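Local atomic coordinates of TetR/AcrR family transcriptional regulator (Bradyrhizobium diazoefficiens, PDB entry 6G8G), a protein that probably represses transcription as a DNA-binding regulator of the TetR family and is probably released from its operator DNA when flavonoids such as genistein bind. Residues A[69-81]-A[130-142]. Sequence-based numbering, arbitrary orientation.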
# COMPACT_ATOMS: atom_id res chain seq x y z
N PHE A 69 -0.31 21.97 9.87
CA PHE A 69 -0.55 20.71 9.18
C PHE A 69 -0.95 19.58 10.14
O PHE A 69 -1.79 18.72 9.82
CB PHE A 69 0.69 20.30 8.41
CG PHE A 69 0.44 19.23 7.38
CD1 PHE A 69 -0.77 19.14 6.73
CD2 PHE A 69 1.42 18.33 7.05
CE1 PHE A 69 -1.00 18.15 5.81
CE2 PHE A 69 1.20 17.34 6.13
CZ PHE A 69 -0.02 17.26 5.51
N ALA A 70 -0.37 19.60 11.33
CA ALA A 70 -0.78 18.69 12.36
C ALA A 70 -2.26 18.84 12.70
O ALA A 70 -2.96 17.83 12.86
CB ALA A 70 0.07 18.88 13.60
N SER A 71 -2.77 20.06 12.79
CA SER A 71 -4.22 20.24 13.00
C SER A 71 -5.05 19.66 11.87
O SER A 71 -6.12 19.10 12.09
CB SER A 71 -4.58 21.71 13.13
OG SER A 71 -4.25 22.21 14.40
N LEU A 72 -4.57 19.83 10.65
CA LEU A 72 -5.29 19.31 9.50
C LEU A 72 -5.35 17.82 9.55
O LEU A 72 -6.41 17.22 9.36
CB LEU A 72 -4.59 19.69 8.22
CG LEU A 72 -5.01 21.09 7.73
CD1 LEU A 72 -4.02 21.73 6.77
CD2 LEU A 72 -6.39 21.02 7.09
N ILE A 73 -4.19 17.22 9.84
CA ILE A 73 -4.12 15.78 10.01
C ILE A 73 -5.05 15.27 11.08
O ILE A 73 -5.84 14.37 10.82
CB ILE A 73 -2.71 15.33 10.36
CG1 ILE A 73 -1.85 15.42 9.13
CG2 ILE A 73 -2.70 13.90 10.85
CD1 ILE A 73 -0.37 15.29 9.44
N VAL A 74 -4.95 15.79 12.28
CA VAL A 74 -5.78 15.28 13.35
C VAL A 74 -7.25 15.42 13.01
O VAL A 74 -8.04 14.55 13.31
CB VAL A 74 -5.45 16.01 14.65
CG1 VAL A 74 -6.47 15.75 15.75
CG2 VAL A 74 -4.04 15.62 15.10
N ALA A 75 -7.61 16.52 12.36
CA ALA A 75 -9.01 16.77 12.03
C ALA A 75 -9.53 15.76 11.02
O ALA A 75 -10.61 15.20 11.19
CB ALA A 75 -9.17 18.19 11.51
N GLU A 76 -8.78 15.54 9.96
CA GLU A 76 -9.23 14.59 8.94
C GLU A 76 -9.22 13.15 9.40
O GLU A 76 -10.15 12.41 9.10
CB GLU A 76 -8.41 14.71 7.67
CG GLU A 76 -9.02 15.71 6.67
CD GLU A 76 -10.31 15.21 5.97
OE1 GLU A 76 -11.18 16.05 5.66
OE2 GLU A 76 -10.47 13.98 5.69
N CYS A 77 -8.23 12.78 10.18
CA CYS A 77 -8.25 11.46 10.76
C CYS A 77 -9.39 11.24 11.75
O CYS A 77 -10.00 10.18 11.70
CB CYS A 77 -6.91 11.12 11.38
SG CYS A 77 -5.59 10.92 10.16
N GLU A 78 -9.73 12.20 12.64
CA GLU A 78 -10.87 12.00 13.58
C GLU A 78 -12.12 11.77 12.77
O GLU A 78 -12.98 10.99 13.16
CB GLU A 78 -11.13 13.13 14.58
CG GLU A 78 -9.87 13.71 15.27
CD GLU A 78 -10.00 14.06 16.78
OE1 GLU A 78 -10.67 15.07 17.08
OE2 GLU A 78 -9.34 13.42 17.66
N SER A 79 -12.23 12.47 11.66
CA SER A 79 -13.43 12.44 10.82
C SER A 79 -13.63 11.07 10.16
O SER A 79 -14.69 10.47 10.30
CB SER A 79 -13.31 13.52 9.75
OG SER A 79 -14.51 13.64 9.02
N LEU A 80 -12.57 10.57 9.51
CA LEU A 80 -12.56 9.19 8.94
C LEU A 80 -12.87 8.12 9.98
O LEU A 80 -13.62 7.18 9.72
CB LEU A 80 -11.24 8.89 8.21
CG LEU A 80 -11.11 9.76 6.94
CD1 LEU A 80 -9.65 9.86 6.43
CD2 LEU A 80 -12.05 9.25 5.85
N GLN A 81 -12.39 8.31 11.19
CA GLN A 81 -12.67 7.37 12.28
C GLN A 81 -14.14 7.29 12.72
O GLN A 81 -14.60 6.23 13.16
CB GLN A 81 -11.78 7.68 13.47
CG GLN A 81 -10.33 7.34 13.22
CD GLN A 81 -10.10 5.85 13.27
OE1 GLN A 81 -10.49 5.17 14.24
NE2 GLN A 81 -9.52 5.30 12.20
N LEU A 130 5.40 14.42 11.58
CA LEU A 130 4.09 14.51 10.96
C LEU A 130 3.67 13.19 10.30
O LEU A 130 2.52 12.80 10.32
CB LEU A 130 4.08 15.59 9.90
CG LEU A 130 4.25 17.02 10.39
CD1 LEU A 130 4.43 17.96 9.19
CD2 LEU A 130 3.04 17.42 11.20
N ALA A 131 4.61 12.50 9.68
CA ALA A 131 4.28 11.26 9.00
C ALA A 131 3.80 10.25 10.05
O ALA A 131 2.83 9.54 9.85
CB ALA A 131 5.50 10.77 8.26
N ARG A 132 4.46 10.22 11.19
CA ARG A 132 4.02 9.28 12.23
C ARG A 132 2.73 9.71 12.86
O ARG A 132 1.90 8.89 13.24
CB ARG A 132 5.07 9.12 13.30
CG ARG A 132 4.73 8.02 14.28
CD ARG A 132 5.98 7.42 14.87
NE ARG A 132 6.65 6.44 14.02
CZ ARG A 132 6.17 5.24 13.73
NH1 ARG A 132 4.97 4.85 14.18
NH2 ARG A 132 6.87 4.42 12.96
N LEU A 133 2.54 11.01 12.98
CA LEU A 133 1.29 11.51 13.52
C LEU A 133 0.11 11.03 12.65
O LEU A 133 -0.93 10.66 13.16
CB LEU A 133 1.32 13.04 13.58
CG LEU A 133 -0.00 13.64 14.08
CD1 LEU A 133 -0.31 13.20 15.49
CD2 LEU A 133 0.02 15.15 13.99
N PHE A 134 0.29 11.10 11.34
CA PHE A 134 -0.74 10.63 10.45
C PHE A 134 -0.97 9.14 10.63
O PHE A 134 -2.11 8.68 10.81
CB PHE A 134 -0.38 10.92 8.99
CG PHE A 134 -1.25 10.18 8.03
CD1 PHE A 134 -2.54 10.61 7.76
CD2 PHE A 134 -0.82 9.00 7.47
CE1 PHE A 134 -3.36 9.92 6.91
CE2 PHE A 134 -1.64 8.31 6.60
CZ PHE A 134 -2.90 8.77 6.33
N TYR A 135 0.11 8.37 10.61
CA TYR A 135 -0.00 6.93 10.79
C TYR A 135 -0.76 6.55 12.07
O TYR A 135 -1.66 5.73 12.02
CB TYR A 135 1.36 6.25 10.78
CG TYR A 135 1.24 4.76 10.99
CD1 TYR A 135 0.79 3.93 9.99
CD2 TYR A 135 1.52 4.21 12.23
CE1 TYR A 135 0.64 2.57 10.20
CE2 TYR A 135 1.37 2.87 12.48
CZ TYR A 135 0.93 2.05 11.46
OH TYR A 135 0.79 0.71 11.77
N GLU A 136 -0.41 7.18 13.19
CA GLU A 136 -1.00 6.81 14.49
C GLU A 136 -2.42 7.31 14.67
O GLU A 136 -3.20 6.71 15.41
CB GLU A 136 -0.14 7.29 15.66
CG GLU A 136 1.26 6.67 15.63
CD GLU A 136 2.04 6.74 16.94
OE1 GLU A 136 1.75 7.65 17.76
OE2 GLU A 136 2.95 5.87 17.12
N SER A 137 -2.77 8.37 13.96
CA SER A 137 -4.12 8.94 14.05
C SER A 137 -5.11 8.27 13.13
O SER A 137 -6.30 8.35 13.35
CB SER A 137 -4.05 10.42 13.69
OG SER A 137 -3.13 11.08 14.53
N GLY A 138 -4.62 7.68 12.04
CA GLY A 138 -5.49 7.05 11.04
C GLY A 138 -5.39 5.52 11.04
O GLY A 138 -6.04 4.84 11.81
N PRO A 139 -4.53 4.97 10.20
CA PRO A 139 -4.33 3.55 10.09
C PRO A 139 -4.19 2.83 11.42
O PRO A 139 -4.86 1.83 11.66
CB PRO A 139 -3.03 3.46 9.31
CG PRO A 139 -3.03 4.65 8.45
CD PRO A 139 -3.71 5.73 9.24
N GLU A 140 -3.29 3.30 12.29
CA GLU A 140 -3.10 2.59 13.55
C GLU A 140 -4.34 2.72 14.41
O GLU A 140 -4.66 1.82 15.16
CB GLU A 140 -1.86 3.07 14.30
CG GLU A 140 -1.43 2.07 15.35
CD GLU A 140 -0.09 2.36 15.98
OE1 GLU A 140 0.92 1.65 15.64
OE2 GLU A 140 -0.04 3.27 16.83
N ALA A 141 -5.04 3.83 14.29
CA ALA A 141 -6.26 4.01 15.07
C ALA A 141 -7.31 2.99 14.67
O ALA A 141 -8.01 2.43 15.53
CB ALA A 141 -6.81 5.41 14.89
N THR A 142 -7.43 2.76 13.38
CA THR A 142 -8.32 1.74 12.88
C THR A 142 -7.97 0.38 13.46
O THR A 142 -8.84 -0.38 13.90
CB THR A 142 -8.25 1.66 11.36
OG1 THR A 142 -8.69 2.90 10.81
CG2 THR A 142 -9.15 0.56 10.84
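C77 sits where the CA atoms of the two segments come nearest, 5.2 Å from its own CA to that of G138. Its SG, turned back beside its own backbone N and anti to the carbonyl carbon (chi1 -68°), meets the F134 ring obliquely, 3.9 Å from CD1, as a sulfur-aromatic contact, while its CB lies 3.7 Å from S137 CB. One turn earlier, I73 presses CG2 onto the backbone of F134, 3.8 Å from CA. Further back, A70 CB packs against L133 CD2 (3.8 Å) and also L130 CD2; the other methyl of L130, CD1, meets the edge of the F69 ring near its plane. At the far end the Q81 chain bends at chi2 (-74°), bringing its amide beside A141 CB and letting NE2 donate to T142 OG1 (2.9 Å), which lies almost in the amide plane.

Helix 65-82 leads from the helix-turn-helix part of this TetR-family regulator into the ligand-binding part; its segment 69-81 runs nearly parallel to 130-137, 14° between their axes. G138 is the first residue to leave that helix and stands at the N-cap position of helix 139-155, whose first turn Q81 meets through that one rather bent bond. In the second shell, S137 OG donates to L133 O (2.6 Å), reaching it from the face opposite S137 N. F34 meets the F69 ring edge-to-face, F39 with planes moderately inclined, and I73 CD1 lies over one face; Y135 OH hydrogen-bonds E178 OE1 of the second subunit.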